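PDB 2Q35: CurF, which probably catalyses, through its crotonase-fold ECH2 domain, a decarboxylation in the pathway that builds beta-branches into a polyketide chain. Local coordinates for residues A[11-16]-A[191-196]; A[136-141]-A[153-158]; A[148-153]-A[167-172]. The protein carries 1 engineered substitution. All coordinates share one frame; numbering follows the deposited sequence.

Contact 1 of 3, residues A[11-16]-A[191-196]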
ATOM      1  N   ASN A  11      13.448  22.060 -22.101  1.00 12.60           N
ATOM      2  CA  ASN A  11      12.671  20.894 -22.535  1.00 13.12           C
ATOM      3  C   ASN A  11      11.290  20.836 -21.912  1.00 13.86           C
ATOM      4  O   ASN A  11      10.701  19.757 -21.803  1.00 14.47           O
ATOM      5  CB  ASN A  11      13.444  19.619 -22.220  1.00 12.70           C
ATOM      6  CG  ASN A  11      14.853  19.673 -22.775  1.00 12.08           C
ATOM      7  OD1 ASN A  11      15.040  20.040 -23.938  1.00 13.35           O
ATOM      8  ND2 ASN A  11      15.848  19.323 -21.948  1.00 14.06           N
ATOM      9  N   GLY A  12      10.775  22.003 -21.527  1.00 13.97           N
ATOM     10  CA  GLY A  12       9.422  22.069 -20.959  1.00 14.21           C
ATOM     11  C   GLY A  12       9.350  21.864 -19.451  1.00 14.41           C
ATOM     12  O   GLY A  12       8.274  21.845 -18.871  1.00 15.37           O
ATOM     13  N   VAL A  13      10.500  21.701 -18.791  1.00 13.60           N
ATOM     14  CA  VAL A  13      10.513  21.588 -17.323  1.00 13.25           C
ATOM     15  C   VAL A  13      10.660  22.994 -16.741  1.00 13.06           C
ATOM     16  O   VAL A  13      11.533  23.789 -17.177  1.00 14.37           O
ATOM     17  CB  VAL A  13      11.693  20.682 -16.828  1.00 11.79           C
ATOM     18  CG1 VAL A  13      11.675  20.532 -15.331  1.00 15.68           C
ATOM     19  CG2 VAL A  13      11.586  19.306 -17.449  1.00 12.37           C
ATOM     20  N   VAL A  14       9.830  23.313 -15.759  1.00 12.04           N
ATOM     21  CA  VAL A  14       9.910  24.635 -15.102  1.00 12.45           C
ATOM     22  C   VAL A  14       9.980  24.494 -13.595  1.00 14.19           C
ATOM     23  O   VAL A  14       9.609  23.466 -13.051  1.00 14.76           O
ATOM     24  CB  VAL A  14       8.762  25.598 -15.529  1.00 13.27           C
ATOM     25  CG1 VAL A  14       8.727  25.717 -17.029  1.00 13.91           C
ATOM     26  CG2 VAL A  14       7.447  25.117 -14.973  1.00 15.19           C
ATOM     27  N   GLN A  15      10.504  25.516 -12.935  1.00 13.72           N
ATOM     28  CA  GLN A  15      10.632  25.482 -11.500  1.00 13.94           C
ATOM     29  C   GLN A  15       9.878  26.648 -10.887  1.00 13.93           C
ATOM     30  O   GLN A  15      10.051  27.795 -11.305  1.00 14.09           O
ATOM     31  CB  GLN A  15      12.135  25.516 -11.123  1.00 13.90           C
ATOM     32  CG  GLN A  15      12.401  25.407  -9.612  1.00 13.37           C
ATOM     33  CD  GLN A  15      13.900  25.430  -9.299  1.00 14.83           C
ATOM     34  OE1 GLN A  15      14.668  24.761  -9.976  1.00 16.44           O
ATOM     35  NE2 GLN A  15      14.310  26.234  -8.311  1.00 16.05           N
ATOM     36  N   ILE A  16       9.041  26.347  -9.887  1.00 14.31           N
ATOM     37  CA  ILE A  16       8.360  27.382  -9.091  1.00 15.16           C
ATOM     38  C   ILE A  16       8.979  27.347  -7.709  1.00 14.95           C
ATOM     39  O   ILE A  16       8.921  26.322  -7.026  1.00 15.13           O
ATOM     40  CB  ILE A  16       6.848  27.123  -9.005  1.00 15.95           C
ATOM     41  CG1 ILE A  16       6.212  27.284 -10.404  1.00 15.84           C
ATOM     42  CG2 ILE A  16       6.198  28.074  -7.992  1.00 15.34           C
ATOM     43  CD1 ILE A  16       4.661  26.952 -10.492  1.00 16.07           C
ATOM     44  N   LYS A 191      13.298  13.374 -17.373  1.00 10.03           N
ATOM     45  CA  LYS A 191      12.874  12.061 -17.888  1.00  9.69           C
ATOM     46  C   LYS A 191      11.411  12.105 -18.260  1.00 10.34           C
ATOM     47  O   LYS A 191      11.017  11.635 -19.327  1.00 12.21           O
ATOM     48  CB  LYS A 191      13.056  10.966 -16.851  1.00 10.71           C
ATOM     49  CG  LYS A 191      14.492  10.590 -16.614  1.00 11.94           C
ATOM     50  CD  LYS A 191      14.586   9.616 -15.475  1.00 13.33           C
ATOM     51  CE  LYS A 191      16.064   9.342 -15.155  1.00 15.12           C
ATOM     52  NZ  LYS A 191      16.164   8.189 -14.221  1.00 27.10           N
ATOM     53  N   ILE A 192      10.623  12.661 -17.357  1.00 10.86           N
ATOM     54  CA  ILE A 192       9.165  12.746 -17.593  1.00 10.71           C
ATOM     55  C   ILE A 192       8.879  13.577 -18.848  1.00 10.62           C
ATOM     56  O   ILE A 192       8.010  13.201 -19.667  1.00 10.92           O
ATOM     57  CB  ILE A 192       8.449  13.292 -16.365  1.00 10.69           C
ATOM     58  CG1 ILE A 192       8.559  12.288 -15.214  1.00 11.60           C
ATOM     59  CG2 ILE A 192       6.948  13.549 -16.673  1.00 12.79           C
ATOM     60  CD1 ILE A 192       8.040  12.847 -13.867  1.00 13.01           C
ATOM     61  N   ALA A 193       9.600  14.690 -18.999  1.00  9.26           N
ATOM     62  CA  ALA A 193       9.347  15.642 -20.110  1.00 10.42           C
ATOM     63  C   ALA A 193       9.679  15.089 -21.493  1.00 11.19           C
ATOM     64  O   ALA A 193       9.415  15.767 -22.489  1.00 12.75           O
ATOM     65  CB  ALA A 193      10.063  16.984 -19.878  1.00 10.74           C
ATOM     66  N   LYS A 194      10.299  13.895 -21.569  1.00 10.32           N
ATOM     67  CA  LYS A 194      10.559  13.262 -22.880  1.00 11.38           C
ATOM     68  C   LYS A 194       9.270  12.866 -23.621  1.00 12.14           C
ATOM     69  O   LYS A 194       9.292  12.668 -24.842  1.00 13.95           O
ATOM     70  CB  LYS A 194      11.484  12.044 -22.765  1.00 12.60           C
ATOM     71  CG  LYS A 194      12.914  12.418 -22.416  1.00 14.73           C
ATOM     72  CD  LYS A 194      13.835  11.202 -22.461  1.00 19.55           C
ATOM     73  CE  LYS A 194      15.237  11.573 -22.049  1.00 29.60           C
ATOM     74  NZ  LYS A 194      16.124  10.370 -22.042  1.00 37.74           N
ATOM     75  N   SER A 195       8.168  12.753 -22.887  1.00 13.39           N
ATOM     76  CA  SER A 195       6.875  12.375 -23.476  1.00 13.33           C
ATOM     77  C   SER A 195       6.150  13.577 -24.055  1.00 13.81           C
ATOM     78  O   SER A 195       6.346  14.703 -23.594  1.00 13.31           O
ATOM     79  CB  SER A 195       5.991  11.768 -22.398  1.00 16.70           C
ATOM     80  OG  SER A 195       6.497  10.520 -21.964  1.00 22.87           O
ATOM     81  N   PRO A 196       5.271  13.337 -25.040  1.00 12.16           N
ATOM     82  CA  PRO A 196       4.434  14.402 -25.586  1.00 12.69           C
ATOM     83  C   PRO A 196       3.543  14.983 -24.492  1.00 12.28           C
ATOM     84  O   PRO A 196       3.024  14.235 -23.630  1.00 11.88           O
ATOM     85  CB  PRO A 196       3.568  13.677 -26.628  1.00 13.01           C
ATOM     86  CG  PRO A 196       4.337  12.412 -26.987  1.00 12.50           C
ATOM     87  CD  PRO A 196       5.033  12.037 -25.704  1.00 13.60           C
TER
HETATM   88  O   HOH W   1      10.311  18.254 -24.113  1.00 29.31           O
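The flat group that meets A193 is the peptide joining N11 to G12. A193 CB approaches the carbonyl oxygen N11 O to 3.4 Å, tilted to one side of the peptide plane, while a water lies toward the other side and donates to N11 O at 2.8 Å. The same water donates to A193 O at 3.1 Å and so bridges two carbonyl oxygens, each of which can only accept. The side-chain amide of N11 turns away from this meeting, and its ND2 binds Q190 OE1 on helix 178-192. N11 and G12 are the two central residues of a tight beta-hairpin between antiparallel strands 4-10 and 13-18. Both have positive phi, with the values of a type I' turn; asparagine tolerates the first place, and at the second a side chain would press on the preceding carbonyl, hence glycine. Just beyond the turn, V13 CG1 stands anti to the backbone N (chi1 -178°), which leaves CG2 beside that N and turned to A193 CB, 3.7 Å away. Alanine suits its place because its single methyl touches both the valine branch and the peptide oxygen. It lies in the type I turn from I192 to S195, at the C-terminal end of helix 178-192, where K49 NZ hydrogen-bonds both A193 O and S195 O. Beyond A193, K194 O accepts from R238 NH2 of the second subunit.

Contact 2 of 3, residues A[136-141]-A[153-158]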
ATOM      1  N   GLY A 136      -7.447  19.465   5.271  1.00 13.81           N
ATOM      2  CA  GLY A 136      -6.770  19.359   3.978  1.00 15.61           C
ATOM      3  C   GLY A 136      -6.792  17.984   3.343  1.00 16.42           C
ATOM      4  O   GLY A 136      -6.075  17.750   2.358  1.00 17.80           O
ATOM      5  N   ALA A 137      -7.679  17.107   3.835  1.00 15.53           N
ATOM      6  CA  ALA A 137      -7.715  15.702   3.409  1.00 15.11           C
ATOM      7  C   ALA A 137      -6.385  15.043   3.753  1.00 15.76           C
ATOM      8  O   ALA A 137      -5.802  14.289   2.948  1.00 16.89           O
ATOM      9  CB  ALA A 137      -8.026  15.560   1.894  1.00 16.67           C
ATOM     10  N   THR A 138      -5.906  15.343   4.955  1.00 15.07           N
ATOM     11  CA  THR A 138      -4.635  14.782   5.451  1.00 16.80           C
ATOM     12  C   THR A 138      -4.643  13.260   5.461  1.00 17.61           C
ATOM     13  O   THR A 138      -3.674  12.618   5.008  1.00 17.76           O
ATOM     14  CB  THR A 138      -4.308  15.319   6.869  1.00 17.31           C
ATOM     15  OG1 THR A 138      -3.980  16.704   6.772  1.00 15.94           O
ATOM     16  CG2 THR A 138      -3.109  14.595   7.480  1.00 20.15           C
ATOM     17  N   SER A 139      -5.693  12.668   6.019  1.00 16.19           N
ATOM     18  CA  SER A 139      -5.716  11.218   6.138  1.00 17.71           C
ATOM     19  C   SER A 139      -5.805  10.557   4.756  1.00 17.92           C
ATOM     20  O   SER A 139      -5.116   9.575   4.482  1.00 17.67           O
ATOM     21  CB  SER A 139      -6.821  10.756   7.088  1.00 17.65           C
ATOM     22  OG  SER A 139      -8.115  10.817   6.517  1.00 22.00           O
ATOM     23  N   LEU A 140      -6.632  11.117   3.871  1.00 16.19           N
ATOM     24  CA  LEU A 140      -6.737  10.577   2.525  1.00 15.85           C
ATOM     25  C   LEU A 140      -5.369  10.562   1.848  1.00 15.51           C
ATOM     26  O   LEU A 140      -4.903   9.524   1.366  1.00 16.09           O
ATOM     27  CB  LEU A 140      -7.721  11.402   1.679  1.00 15.86           C
ATOM     28  CG  LEU A 140      -7.892  10.969   0.212  1.00 18.50           C
ATOM     29  CD1 LEU A 140      -8.618   9.638   0.112  1.00 22.48           C
ATOM     30  CD2 LEU A 140      -8.642  12.022  -0.596  1.00 15.33           C
ATOM     31  N   ILE A 141      -4.738  11.724   1.820  1.00 15.72           N
ATOM     32  CA  ILE A 141      -3.490  11.891   1.072  1.00 16.86           C
ATOM     33  C   ILE A 141      -2.334  11.137   1.741  1.00 18.08           C
ATOM     34  O   ILE A 141      -1.583  10.434   1.056  1.00 16.89           O
ATOM     35  CB  ILE A 141      -3.186  13.384   0.847  1.00 17.32           C
ATOM     36  CG1 ILE A 141      -4.207  14.004  -0.116  1.00 18.22           C
ATOM     37  CG2 ILE A 141      -1.787  13.579   0.261  1.00 18.50           C
ATOM     38  CD1 ILE A 141      -4.129  13.494  -1.612  1.00 19.08           C
ATOM     39  N   GLU A 153       0.889   6.947  12.348  1.00 15.05           N
ATOM     40  CA  GLU A 153       1.739   7.412  13.439  1.00 13.74           C
ATOM     41  C   GLU A 153       2.003   8.914  13.358  1.00 12.50           C
ATOM     42  O   GLU A 153       1.968   9.606  14.383  1.00 13.67           O
ATOM     43  CB  GLU A 153       3.052   6.646  13.484  1.00 14.94           C
ATOM     44  CG  GLU A 153       3.842   6.954  14.752  1.00 16.28           C
ATOM     45  CD  GLU A 153       5.251   6.388  14.724  1.00 21.33           C
ATOM     46  OE1 GLU A 153       5.389   5.153  14.685  1.00 24.32           O
ATOM     47  OE2 GLU A 153       6.223   7.175  14.755  1.00 21.14           O
ATOM     48  N   MET A 154       2.278   9.411  12.157  1.00 11.86           N
ATOM     49  CA  MET A 154       2.539  10.838  11.995  1.00 13.15           C
ATOM     50  C   MET A 154       1.313  11.675  12.381  1.00 12.59           C
ATOM     51  O   MET A 154       1.441  12.690  13.041  1.00 14.12           O
ATOM     52  CB  MET A 154       2.964  11.175  10.562  1.00 11.88           C
ATOM     53  CG  MET A 154       4.303  10.571  10.172  1.00 12.80           C
ATOM     54  SD  MET A 154       4.805  11.074   8.530  1.00 15.91           S
ATOM     55  CE  MET A 154       5.214  12.777   8.815  1.00 18.68           C
ATOM     56  N   ILE A 155       0.129  11.209  12.004  1.00 13.46           N
ATOM     57  CA  ILE A 155      -1.100  11.979  12.290  1.00 14.25           C
ATOM     58  C   ILE A 155      -1.424  11.936  13.792  1.00 13.47           C
ATOM     59  O   ILE A 155      -1.675  12.968  14.418  1.00 13.46           O
ATOM     60  CB  ILE A 155      -2.288  11.466  11.441  1.00 14.82           C
ATOM     61  CG1 ILE A 155      -2.000  11.704   9.956  1.00 16.65           C
ATOM     62  CG2 ILE A 155      -3.589  12.180  11.812  1.00 17.58           C
ATOM     63  CD1 ILE A 155      -3.033  11.084   9.009  1.00 16.11           C
ATOM     64  N   TYR A 156      -1.391  10.751  14.402  1.00 12.54           N
ATOM     65  CA  TYR A 156      -1.686  10.678  15.838  1.00 13.32           C
ATOM     66  C   TYR A 156      -0.715  11.421  16.736  1.00 14.00           C
ATOM     67  O   TYR A 156      -1.148  12.028  17.727  1.00 16.03           O
ATOM     68  CB  TYR A 156      -1.748   9.234  16.322  1.00 12.28           C
ATOM     69  CG  TYR A 156      -3.085   8.540  16.220  1.00 14.07           C
ATOM     70  CD1 TYR A 156      -4.036   8.670  17.240  1.00 13.29           C
ATOM     71  CD2 TYR A 156      -3.375   7.702  15.147  1.00 12.96           C
ATOM     72  CE1 TYR A 156      -5.285   7.988  17.182  1.00 11.59           C
ATOM     73  CE2 TYR A 156      -4.597   7.010  15.081  1.00 11.56           C
ATOM     74  CZ  TYR A 156      -5.541   7.158  16.103  1.00 13.31           C
ATOM     75  OH  TYR A 156      -6.742   6.493  16.076  1.00 15.13           O
ATOM     76  N   THR A 157       0.588  11.325  16.454  1.00 14.54           N
ATOM     77  CA  THR A 157       1.584  11.926  17.351  1.00 14.67           C
ATOM     78  C   THR A 157       1.847  13.419  17.101  1.00 14.46           C
ATOM     79  O   THR A 157       2.253  14.135  18.022  1.00 15.63           O
ATOM     80  CB  THR A 157       2.950  11.212  17.319  1.00 13.75           C
ATOM     81  OG1 THR A 157       3.597  11.455  16.067  1.00 14.67           O
ATOM     82  CG2 THR A 157       2.829   9.709  17.600  1.00 13.93           C
ATOM     83  N   GLY A 158       1.693  13.848  15.858  1.00 13.44           N
ATOM     84  CA  GLY A 158       1.995  15.217  15.440  1.00 14.64           C
ATOM     85  C   GLY A 158       3.482  15.584  15.483  1.00 14.84           C
ATOM     86  O   GLY A 158       3.824  16.752  15.306  1.00 16.65           O
TER
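Two successive helices, 138-146 and 148-157, fold back on each other as a helical hairpin of the crotonase-type domain, and here the start of the first meets the end of the second. I155 supplies the link. Its CG1 lies anti to the carbonyl carbon (chi1 -64°) and the chain runs on extended, which carries CD1 to T138 CG2 at 3.8 Å and to S139 CA at 3.9 Å. T138 and I155 slide past one another in opposite directions, so methyl meets methyl over a short, purely apolar overlap. Threonine suits its position because its two branches divide the work: CG2 faces the isoleucine, while OG1 hydrogen-bonds V135 O. S139, whose small side chain probably lets CD1 come close to its CA, bonds H206 NE2 of the third subunit through OG. The first turn is also held by E222 of helix 197-230, whose carboxylate accepts from T138 N and S139 N. In the same last turn of helix 148-157 that carries I155, E153 O is gripped by two donors from opposite faces of its plane: T157 N, and T157 OG1 at 3.0 Å, the latter tilted 31° from that plane.

Contact 3 of 3, residues A[148-153]-A[167-172]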
ATOM      1  N   SER A 148      -0.518   3.450   5.004  1.00 25.66           N
ATOM      2  CA  SER A 148      -1.420   3.607   6.156  1.00 27.16           C
ATOM      3  C   SER A 148      -0.717   3.694   7.524  1.00 28.31           C
ATOM      4  O   SER A 148      -1.186   4.423   8.409  1.00 28.63           O
ATOM      5  CB  SER A 148      -2.534   2.535   6.151  1.00 28.59           C
ATOM      6  OG  SER A 148      -2.004   1.214   6.202  1.00 31.05           O
ATOM      7  N   GLU A 149       0.411   3.002   7.691  1.00 26.93           N
ATOM      8  CA  GLU A 149       1.096   2.980   8.994  1.00 27.01           C
ATOM      9  C   GLU A 149       1.930   4.193   9.361  1.00 24.40           C
ATOM     10  O   GLU A 149       1.834   4.674  10.492  1.00 23.60           O
ATOM     11  CB  GLU A 149       1.930   1.722   9.165  1.00 28.25           C
ATOM     12  CG  GLU A 149       1.261   0.728  10.063  1.00 33.17           C
ATOM     13  CD  GLU A 149       0.045   0.083   9.423  1.00 40.01           C
ATOM     14  OE1 GLU A 149       0.267  -0.826   8.582  1.00 35.71           O
ATOM     15  OE2 GLU A 149      -1.105   0.464   9.790  1.00 32.84           O
ATOM     16  N   LEU A 150       2.756   4.676   8.435  1.00 22.29           N
ATOM     17  CA  LEU A 150       3.410   5.960   8.651  1.00 22.02           C
ATOM     18  C   LEU A 150       2.342   7.018   8.812  1.00 20.75           C
ATOM     19  O   LEU A 150       2.448   7.870   9.681  1.00 21.15           O
ATOM     20  CB  LEU A 150       4.344   6.371   7.495  1.00 22.23           C
ATOM     21  CG  LEU A 150       5.864   6.294   7.709  1.00 27.58           C
ATOM     22  CD1 LEU A 150       6.584   6.932   6.530  1.00 28.96           C
ATOM     23  CD2 LEU A 150       6.351   6.907   9.026  1.00 26.34           C
ATOM     24  N   ALA A 151       1.323   6.974   7.956  1.00 19.29           N
ATOM     25  CA  ALA A 151       0.281   7.987   8.019  1.00 19.16           C
ATOM     26  C   ALA A 151      -0.323   8.001   9.430  1.00 18.08           C
ATOM     27  O   ALA A 151      -0.433   9.060  10.042  1.00 18.73           O
ATOM     28  CB  ALA A 151      -0.789   7.728   6.956  1.00 20.30           C
ATOM     29  N   GLN A 152      -0.682   6.823   9.934  1.00 17.57           N
ATOM     30  CA  GLN A 152      -1.271   6.672  11.281  1.00 18.19           C
ATOM     31  C   GLN A 152      -0.380   7.304  12.358  1.00 16.66           C
ATOM     32  O   GLN A 152      -0.813   8.119  13.184  1.00 15.88           O
ATOM     33  CB  GLN A 152      -1.409   5.175  11.579  1.00 21.14           C
ATOM     34  CG  GLN A 152      -2.320   4.817  12.692  1.00 26.67           C
ATOM     35  CD  GLN A 152      -3.728   4.537  12.223  1.00 28.89           C
ATOM     36  OE1 GLN A 152      -4.157   5.006  11.168  1.00 33.00           O
ATOM     37  NE2 GLN A 152      -4.452   3.774  13.004  1.00 28.08           N
ATOM     38  N   GLU A 153       0.889   6.947  12.348  1.00 15.05           N
ATOM     39  CA  GLU A 153       1.739   7.412  13.439  1.00 13.74           C
ATOM     40  C   GLU A 153       2.003   8.914  13.358  1.00 12.50           C
ATOM     41  O   GLU A 153       1.968   9.606  14.383  1.00 13.67           O
ATOM     42  CB  GLU A 153       3.052   6.646  13.484  1.00 14.94           C
ATOM     43  CG  GLU A 153       3.842   6.954  14.752  1.00 16.28           C
ATOM     44  CD  GLU A 153       5.251   6.388  14.724  1.00 21.33           C
ATOM     45  OE1 GLU A 153       5.389   5.153  14.685  1.00 24.32           O
ATOM     46  OE2 GLU A 153       6.223   7.175  14.755  1.00 21.14           O
ATOM     47  N   ALA A 167      12.929   7.501   5.818  1.00 17.93           N
ATOM     48  CA  ALA A 167      13.573   6.549   4.911  1.00 18.32           C
ATOM     49  C   ALA A 167      13.818   5.216   5.607  1.00 19.43           C
ATOM     50  O   ALA A 167      13.570   4.149   5.031  1.00 20.20           O
ATOM     51  CB  ALA A 167      14.911   7.118   4.411  1.00 18.78           C
ATOM     52  N   GLU A 168      14.314   5.282   6.842  1.00 19.90           N
ATOM     53  CA  GLU A 168      14.581   4.075   7.614  1.00 22.69           C
ATOM     54  C   GLU A 168      13.304   3.303   7.889  1.00 23.25           C
ATOM     55  O   GLU A 168      13.323   2.082   8.005  1.00 24.20           O
ATOM     56  CB  GLU A 168      15.342   4.413   8.892  1.00 23.52           C
ATOM     57  CG  GLU A 168      16.681   5.090   8.611  1.00 29.01           C
ATOM     58  CD  GLU A 168      17.603   5.120   9.811  1.00 39.15           C
ATOM     59  OE1 GLU A 168      17.174   4.696  10.910  1.00 46.19           O
ATOM     60  OE2 GLU A 168      18.760   5.570   9.653  1.00 44.84           O
ATOM     61  N   ARG A 169      12.196   4.039   7.912  1.00 23.55           N
ATOM     62  CA  ARG A 169      10.856   3.537   8.143  1.00 25.38           C
ATOM     63  C   ARG A 169      10.218   2.987   6.863  1.00 25.79           C
ATOM     64  O   ARG A 169       9.130   2.414   6.898  1.00 27.11           O
ATOM     65  CB  ARG A 169      10.025   4.714   8.629  1.00 26.32           C
ATOM     66  CG  ARG A 169       8.966   4.392   9.584  1.00 31.41           C
ATOM     67  CD  ARG A 169       9.531   4.128  10.971  1.00 33.38           C
ATOM     68  NE  ARG A 169       8.424   3.646  11.771  1.00 32.21           N
ATOM     69  CZ  ARG A 169       7.799   4.343  12.710  1.00 29.34           C
ATOM     70  NH1 ARG A 169       8.207   5.563  13.053  1.00 22.10           N
ATOM     71  NH2 ARG A 169       6.779   3.780  13.337  1.00 36.97           N
ATOM     72  N   GLY A 170      10.890   3.157   5.733  1.00 24.92           N
ATOM     73  CA  GLY A 170      10.412   2.597   4.471  1.00 24.48           C
ATOM     74  C   GLY A 170       9.434   3.482   3.723  1.00 24.15           C
ATOM     75  O   GLY A 170       8.631   2.996   2.933  1.00 24.30           O
ATOM     76  N   ILE A 171       9.506   4.789   3.947  1.00 23.06           N
ATOM     77  CA  ILE A 171       8.649   5.723   3.194  1.00 22.85           C
ATOM     78  C   ILE A 171       8.810   5.456   1.679  1.00 21.66           C
ATOM     79  O   ILE A 171       9.915   5.210   1.196  1.00 20.52           O
ATOM     80  CB  ILE A 171       8.962   7.186   3.595  1.00 23.39           C
ATOM     81  CG1 ILE A 171       7.867   8.147   3.110  1.00 24.16           C
ATOM     82  CG2 ILE A 171      10.345   7.616   3.109  1.00 22.72           C
ATOM     83  CD1 ILE A 171       8.088   9.592   3.579  1.00 23.44           C
ATOM     84  N   PRO A 172       7.704   5.434   0.929  1.00 22.57           N
ATOM     85  CA  PRO A 172       7.827   5.150  -0.501  1.00 22.26           C
ATOM     86  C   PRO A 172       8.118   6.373  -1.364  1.00 23.55           C
ATOM     87  O   PRO A 172       7.455   6.562  -2.387  1.00 26.82           O
ATOM     88  CB  PRO A 172       6.458   4.573  -0.858  1.00 24.39           C
ATOM     89  CG  PRO A 172       5.511   5.131   0.164  1.00 22.98           C
ATOM     90  CD  PRO A 172       6.300   5.598   1.359  1.00 23.65           C
TER
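R169 reaches over L150 to E153, and each part of its side chain has its own task. From CB, which points toward helix 148-157, the chain passes to CG, whose methylene rests on L150 CD2 at 3.7 Å as the two side chains cross at a slant. There the arginine bends (chi2 76°), bringing the guanidinium to the carboxylate of E153. NH1 donates to E153 OE2 at 3.1 Å in a fairly straight bond. OE2 lies at the guanidinium edge, in its plane, and NH1 meets it on the syn side, but 33° out of the carboxylate plane. NH2 bonds OE1 to complete the salt bridge, though its refined length is doubtfully short. The two flat groups are turned 46° apart, and OE2 has a second partner in Y161 OH, so the buried carboxylate is satisfied by more than the arginine. Leucine suits the position because it forks: CD2 meets the arginine while CD1 meets I171 CB at 3.8 Å, leucine and isoleucine crossing at about a right angle. With L150 cut back to an alanine, R169 CG and I171 CB would probably lose their shared apolar partner and a gap would open. The chain reverses at G170, whose backbone angles, with positive phi, would jam a side chain against the preceding carbonyl; G170 N to A167 O is one of two bonds into the last turn that make the Schellman motif at the C-terminal end of helix 163-168.

In the fold
From the N terminus, the chain makes the first beta-hairpin and leaves 11-16 at the edge of the domain; only at 191-196, after helix 178-192, does it return to close contact 1, a loop of 174 residues that holds both other contacts. Within it, 136-141 starts helix 138-146, and helix 148-157 turns back to close contact 2. Before that closure, 148-153 has already opened contact 3, which closes at 167-172, so these two loops cross, sharing E153. Their centres lie 11 Å apart, beside the third subunit. Contact 1, whose centre is 31 Å from that of contact 2, joins the main sheet to its flanking helix near the second subunit.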